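Local coordinates for protein L-Ribose isomerase (Acinetobacter, PDB 4Q0S) that probably interconverts L-ribose and its ketose L-ribulose as a sugar isomerase of cupin-barrel fold that binds a cobalt(II) ion and the substrate analogue ribitol, at residues 134-139 against 200-205; 160-165 against 179-184. All coordinates share one frame; numbering follows the deposited sequence.

Interaction 1 (134-139 against 200-205); sequences EVFYSP and AFRCPP
Glu-134 meets Arg-202 through both backbone and side chain. Its N donates to Arg-202 O at 3.1 Å, and Arg-202 N returns a bond to Glu-134 O, marking an antiparallel hydrogen-bonded pair. The two side chains then run alongside each other in the same direction. Arg-202 NE lies 2.7 Å from Glu-134 OE2, and Arg-202 NH2 reaches the same OE2 at 3.0 Å, so one oxygen accepts both arms of a side-on salt bridge. Carboxylate and guanidinium planes differ by only 19°, and OE2 lies essentially in the guanidinium plane; Glu-134 OE2 offers its syn lone pair to Arg-202 NH2 and is met nearly along its C-O axis by NE. Arg-202 can lie here because CG sits between its backbone N and carbonyl carbon (chi1 76°), after which the chain extends to NE. Pro-205 CD covers one guanidinium face. The other oxygen, Glu-134 OE1, takes a water at 2.7 Å and the hydroxyl of Tyr-181, so both carboxylate oxygens of this buried acid have partners.

Val-135 faces Phe-201 as a non-hydrogen-bonded pair, with Val-135 CG2 4.2 Å from Phe-201 CB. Both side chains start from the sheet face opposite to that of Glu-134 and Arg-202, and the Phe-201 ring leads on to the bound ribitol.

Phe-136 restores the hydrogen-bonded pattern with Ala-200: Phe-136 N to Ala-200 O is 2.8 Å, and Ala-200 N to Phe-136 O is 2.9 Å. Arg-202 CG meets the Phe-136 ring edge in plane, 3.9 Å from CE2.

An axis angle of 159° and this alternating register define neighbouring antiparallel strands of the cupin barrel; one face carries the buried ion pair, while Phe-201, on the same strand as cobalt(II) ligand His-199, lines the ribitol pocket.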
loop_
_atom_site.group_PDB
_atom_site.type_symbol
_atom_site.label_atom_id
_atom_site.label_comp_id
_atom_site.label_asym_id
_atom_site.label_seq_id
_atom_site.Cartn_x
_atom_site.Cartn_y
_atom_site.Cartn_z
ATOM N N GLU A 134 8.470 -14.290 14.120
ATOM C CA GLU A 134 9.197 -15.445 14.617
ATOM C C GLU A 134 8.212 -16.276 15.415
ATOM O O GLU A 134 7.729 -15.862 16.474
ATOM C CB GLU A 134 10.389 -15.014 15.477
ATOM C CG GLU A 134 11.530 -14.448 14.641
ATOM C CD GLU A 134 12.800 -14.201 15.440
ATOM O OE1 GLU A 134 13.862 -14.702 15.021
ATOM O OE2 GLU A 134 12.747 -13.508 16.473
ATOM N N VAL A 135 7.900 -17.446 14.872
ATOM C CA VAL A 135 6.949 -18.360 15.483
ATOM C C VAL A 135 7.665 -19.499 16.193
ATOM O O VAL A 135 8.609 -20.087 15.668
ATOM C CB VAL A 135 5.994 -18.957 14.416
ATOM C CG1 VAL A 135 4.860 -19.723 15.090
ATOM C CG2 VAL A 135 5.433 -17.845 13.537
ATOM N N PHE A 136 7.208 -19.787 17.403
ATOM C CA PHE A 136 7.761 -20.862 18.206
ATOM C C PHE A 136 6.571 -21.785 18.398
ATOM O O PHE A 136 5.473 -21.326 18.723
ATOM C CB PHE A 136 8.247 -20.306 19.551
ATOM C CG PHE A 136 9.140 -19.100 19.415
ATOM C CD1 PHE A 136 10.482 -19.240 19.060
ATOM C CD2 PHE A 136 8.625 -17.818 19.590
ATOM C CE1 PHE A 136 11.298 -18.118 18.878
ATOM C CE2 PHE A 136 9.429 -16.694 19.410
ATOM C CZ PHE A 136 10.769 -16.843 19.053
ATOM N N TYR A 137 6.764 -23.081 18.173
ATOM C CA TYR A 137 5.655 -24.002 18.323
ATOM C C TYR A 137 6.067 -25.449 18.548
ATOM O O TYR A 137 7.224 -25.825 18.362
ATOM C CB TYR A 137 4.753 -23.939 17.090
ATOM C CG TYR A 137 5.415 -24.460 15.833
ATOM C CD1 TYR A 137 6.361 -23.698 15.155
ATOM C CD2 TYR A 137 5.098 -25.723 15.325
ATOM C CE1 TYR A 137 6.975 -24.169 13.998
ATOM C CE2 TYR A 137 5.711 -26.209 14.171
ATOM C CZ TYR A 137 6.645 -25.426 13.511
ATOM O OH TYR A 137 7.239 -25.878 12.357
ATOM N N SER A 138 5.085 -26.253 18.947
ATOM C CA SER A 138 5.280 -27.677 19.180
ATOM C C SER A 138 4.737 -28.380 17.943
ATOM O O SER A 138 3.565 -28.235 17.607
ATOM C CB SER A 138 4.500 -28.133 20.414
ATOM O OG SER A 138 4.644 -29.534 20.603
ATOM N N PRO A 139 5.590 -29.145 17.249
ATOM C CA PRO A 139 5.197 -29.872 16.040
ATOM C C PRO A 139 4.195 -31.006 16.290
ATOM O O PRO A 139 3.590 -31.527 15.347
ATOM C CB PRO A 139 6.532 -30.361 15.489
ATOM C CG PRO A 139 7.327 -30.588 16.726
ATOM C CD PRO A 139 7.010 -29.375 17.563
ATOM N N ALA A 200 3.474 -19.648 19.878
ATOM C CA ALA A 200 3.757 -18.315 20.372
ATOM C C ALA A 200 4.541 -17.635 19.257
ATOM O O ALA A 200 5.061 -18.298 18.359
ATOM C CB ALA A 200 4.607 -18.386 21.644
ATOM N N PHE A 201 4.611 -16.312 19.295
ATOM C CA PHE A 201 5.357 -15.598 18.282
ATOM C C PHE A 201 5.732 -14.210 18.761
ATOM O O PHE A 201 5.090 -13.656 19.650
ATOM C CB PHE A 201 4.562 -15.537 16.971
ATOM C CG PHE A 201 3.202 -14.898 17.093
ATOM C CD1 PHE A 201 3.059 -13.513 17.072
ATOM C CD2 PHE A 201 2.056 -15.689 17.187
ATOM C CE1 PHE A 201 1.788 -12.922 17.139
ATOM C CE2 PHE A 201 0.783 -15.110 17.255
ATOM C CZ PHE A 201 0.651 -13.723 17.228
ATOM N N ARG A 202 6.793 -13.664 18.182
ATOM C CA ARG A 202 7.252 -12.340 18.556
ATOM C C ARG A 202 7.760 -11.593 17.336
ATOM O O ARG A 202 7.973 -12.172 16.269
ATOM C CB ARG A 202 8.417 -12.423 19.551
ATOM C CG ARG A 202 9.737 -12.818 18.884
ATOM C CD ARG A 202 10.960 -12.565 19.773
ATOM N NE ARG A 202 12.205 -12.768 19.031
ATOM C CZ ARG A 202 13.420 -12.540 19.520
ATOM N NH1 ARG A 202 13.569 -12.097 20.764
ATOM N NH2 ARG A 202 14.490 -12.740 18.758
ATOM N N CYS A 203 7.958 -10.298 17.534
ATOM C CA CYS A 203 8.518 -9.422 16.534
ATOM C C CYS A 203 9.979 -9.324 16.969
ATOM O O CYS A 203 10.256 -9.124 18.151
ATOM C CB CYS A 203 7.866 -8.040 16.619
ATOM S SG CYS A 203 8.660 -6.780 15.603
ATOM N N PRO A 204 10.929 -9.507 16.042
ATOM C CA PRO A 204 12.341 -9.409 16.435
ATOM C C PRO A 204 12.567 -8.070 17.143
ATOM O O PRO A 204 12.002 -7.050 16.746
ATOM C CB PRO A 204 13.076 -9.489 15.101
ATOM C CG PRO A 204 12.190 -10.363 14.287
ATOM C CD PRO A 204 10.802 -9.846 14.614
ATOM N N PRO A 205 13.389 -8.058 18.205
ATOM C CA PRO A 205 13.687 -6.844 18.982
ATOM C C PRO A 205 14.386 -5.727 18.205
ATOM O O PRO A 205 14.303 -4.557 18.574
ATOM C CB PRO A 205 14.569 -7.365 20.120
ATOM C CG PRO A 205 14.176 -8.803 20.244
ATOM C CD PRO A 205 14.044 -9.231 18.804
HETATM O O HOH W 1 16.212 -14.053 16.179
#

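Interaction 2 (160-165 against 179-184)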
loop_
_atom_site.group_PDB
_atom_site.type_symbol
_atom_site.label_atom_id
_atom_site.label_comp_id
_atom_site.label_asym_id
_atom_site.label_seq_id
_atom_site.Cartn_x
_atom_site.Cartn_y
_atom_site.Cartn_z
ATOM N N PRO A 160 15.374 -25.358 14.538
ATOM C CA PRO A 160 15.579 -25.104 15.962
ATOM C C PRO A 160 15.550 -23.593 16.150
ATOM O O PRO A 160 15.611 -22.836 15.175
ATOM C CB PRO A 160 16.966 -25.684 16.223
ATOM C CG PRO A 160 17.658 -25.512 14.904
ATOM C CD PRO A 160 16.588 -25.924 13.921
ATOM N N TRP A 161 15.452 -23.157 17.396
ATOM C CA TRP A 161 15.433 -21.740 17.693
ATOM C C TRP A 161 16.777 -21.121 17.361
ATOM O O TRP A 161 17.816 -21.773 17.472
ATOM C CB TRP A 161 15.207 -21.510 19.178
ATOM C CG TRP A 161 13.823 -21.652 19.677
ATOM C CD1 TRP A 161 12.883 -22.553 19.275
ATOM C CD2 TRP A 161 13.251 -20.933 20.772
ATOM N NE1 TRP A 161 11.759 -22.444 20.060
ATOM C CE2 TRP A 161 11.959 -21.456 20.987
ATOM C CE3 TRP A 161 13.710 -19.896 21.596
ATOM C CZ2 TRP A 161 11.119 -20.979 21.992
ATOM C CZ3 TRP A 161 12.876 -19.422 22.596
ATOM C CH2 TRP A 161 11.593 -19.965 22.785
ATOM N N PRO A 162 16.775 -19.859 16.919
ATOM C CA PRO A 162 18.067 -19.242 16.628
ATOM C C PRO A 162 18.577 -18.907 18.031
ATOM O O PRO A 162 17.815 -19.001 18.998
ATOM C CB PRO A 162 17.685 -17.997 15.830
ATOM C CG PRO A 162 16.348 -17.625 16.415
ATOM C CD PRO A 162 15.662 -18.980 16.524
ATOM N N GLU A 163 19.839 -18.530 18.165
ATOM C CA GLU A 163 20.353 -18.201 19.487
ATOM C C GLU A 163 20.029 -16.777 19.932
ATOM O O GLU A 163 19.788 -15.897 19.108
ATOM C CB GLU A 163 21.866 -18.387 19.525
ATOM C CG GLU A 163 22.323 -19.818 19.355
ATOM C CD GLU A 163 23.817 -19.947 19.525
ATOM O OE1 GLU A 163 24.556 -19.278 18.767
ATOM O OE2 GLU A 163 24.248 -20.708 20.417
ATOM N N GLY A 164 20.025 -16.572 21.248
ATOM C CA GLY A 164 19.784 -15.255 21.807
ATOM C C GLY A 164 18.369 -14.719 21.826
ATOM O O GLY A 164 18.167 -13.514 21.691
ATOM N N VAL A 165 17.383 -15.592 21.994
ATOM C CA VAL A 165 16.002 -15.134 22.037
ATOM C C VAL A 165 15.658 -14.753 23.476
ATOM O O VAL A 165 15.571 -15.616 24.349
ATOM C CB VAL A 165 15.030 -16.230 21.545
ATOM C CG1 VAL A 165 13.586 -15.779 21.731
ATOM C CG2 VAL A 165 15.298 -16.540 20.075
ATOM N N THR A 179 9.646 -25.967 20.837
ATOM C CA THR A 179 10.976 -26.143 20.270
ATOM C C THR A 179 11.125 -25.885 18.770
ATOM O O THR A 179 12.225 -25.575 18.307
ATOM C CB THR A 179 11.489 -27.560 20.598
ATOM O OG1 THR A 179 10.638 -28.531 19.979
ATOM C CG2 THR A 179 11.453 -27.787 22.101
ATOM N N SER A 180 10.041 -26.018 18.011
ATOM C CA SER A 180 10.108 -25.763 16.576
ATOM C C SER A 180 10.042 -24.261 16.332
ATOM O O SER A 180 9.354 -23.533 17.047
ATOM C CB SER A 180 8.966 -26.467 15.841
ATOM O OG SER A 180 9.243 -27.852 15.696
ATOM N N TYR A 181 10.756 -23.803 15.313
ATOM C CA TYR A 181 10.820 -22.380 15.009
ATOM C C TYR A 181 10.797 -22.105 13.516
ATOM O O TYR A 181 11.302 -22.891 12.717
ATOM C CB TYR A 181 12.104 -21.803 15.612
ATOM C CG TYR A 181 12.540 -20.464 15.059
ATOM C CD1 TYR A 181 12.160 -19.269 15.673
ATOM C CD2 TYR A 181 13.368 -20.392 13.936
ATOM C CE1 TYR A 181 12.603 -18.034 15.188
ATOM C CE2 TYR A 181 13.810 -19.167 13.442
ATOM C CZ TYR A 181 13.429 -17.995 14.071
ATOM O OH TYR A 181 13.889 -16.790 13.595
ATOM N N VAL A 182 10.212 -20.972 13.150
ATOM C CA VAL A 182 10.147 -20.559 11.761
ATOM C C VAL A 182 10.020 -19.041 11.736
ATOM O O VAL A 182 9.360 -18.451 12.593
ATOM C CB VAL A 182 8.940 -21.212 11.021
ATOM C CG1 VAL A 182 7.621 -20.727 11.605
ATOM C CG2 VAL A 182 9.015 -20.904 9.549
ATOM N N ARG A 183 10.681 -18.413 10.774
ATOM C CA ARG A 183 10.623 -16.969 10.631
ATOM C C ARG A 183 9.847 -16.680 9.352
ATOM O O ARG A 183 10.272 -17.061 8.264
ATOM C CB ARG A 183 12.039 -16.389 10.561
ATOM C CG ARG A 183 12.089 -14.868 10.643
ATOM C CD ARG A 183 13.397 -14.395 11.275
ATOM N NE ARG A 183 13.525 -12.941 11.244
ATOM C CZ ARG A 183 14.438 -12.256 11.926
ATOM N NH1 ARG A 183 15.304 -12.895 12.705
ATOM N NH2 ARG A 183 14.497 -10.934 11.817
ATOM N N LEU A 184 8.703 -16.013 9.496
ATOM C CA LEU A 184 7.840 -15.697 8.360
ATOM C C LEU A 184 7.990 -14.245 7.922
ATOM O O LEU A 184 8.177 -13.352 8.752
ATOM C CB LEU A 184 6.374 -15.954 8.726
ATOM C CG LEU A 184 6.019 -17.361 9.226
ATOM C CD1 LEU A 184 4.543 -17.408 9.624
ATOM C CD2 LEU A 184 6.322 -18.386 8.139
HETATM O O HOH W 2 14.973 -25.268 19.118
#
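Pro-160 and Trp-161 pass beside Ser-180 and Tyr-181 in the same residue order, their CA atoms pairing at 5.5 Å for Pro-160 with Ser-180 and 5.4 Å for Trp-161 with Tyr-181. The 160-165 backbone is irregular, whereas 180-184 is strand, and the two are not joined by direct backbone hydrogen bonds. A water takes their place: it accepts from Trp-161 N at 2.8 Å and donates to Thr-179 O at 2.9 Å. Thr-179 O also sits at the edge of the indole, close to its plane and 3.2 Å from Trp-161 CD1, so this carbonyl is approached by both the water and the ring rim. Although Trp-161 CB starts away from the strand, CG lies anti to the carbonyl carbon (chi1 -78°), which brings the rim of the indole back to the start of 179-184; its NE1 is hydrogen-bonded to Leu-178 O.

In the cupin barrel, strand 180-185 is, within this chain, an outermost strand of its sheet, paired with strand 132-137, and residues 160-165 belong to the long connection between those two strands. The connection thus folds back upon the strand into which it leads, at the protein surface.

Pro-162 adds a CH-pi interaction. Its CD stands 3.3 Å from the centroid of the Tyr-181 ring and only 7° off the ring normal, which places it over the middle of the face; the proline and tyrosine side chains cross at about a right angle. Tyr-181 presents this face with CG anti to its backbone N (chi1 162°), and its hydroxyl is anchored on Glu-134. Nearer the strand, Tyr-181 CB lies 3.8 Å from Trp-161 CD1, and Pro-160 O approaches the ring's CD2 at 3.5 Å.

From the N terminus, strand 132-137 comes first, and interaction 1 closes a 60-residue loop when the chain returns as strand 199-202. Within that loop, the connection passing through 160-165 runs on to strand 180-185, where interaction 2 closes a much shorter loop, with 13 residues between its segments; the contacts therefore nest without crossing. Their centres are only 7 Å apart because strand 132-137 lies between 180-185 and 199-202 in one sheet. Tyr-137 O to Ser-180 N, 2.8 Å, is probably one of the bonds joining these strands. Phe-136 and Trp-161 also pack together, their planes about 45° apart, tying the surface connection to the barrel strands.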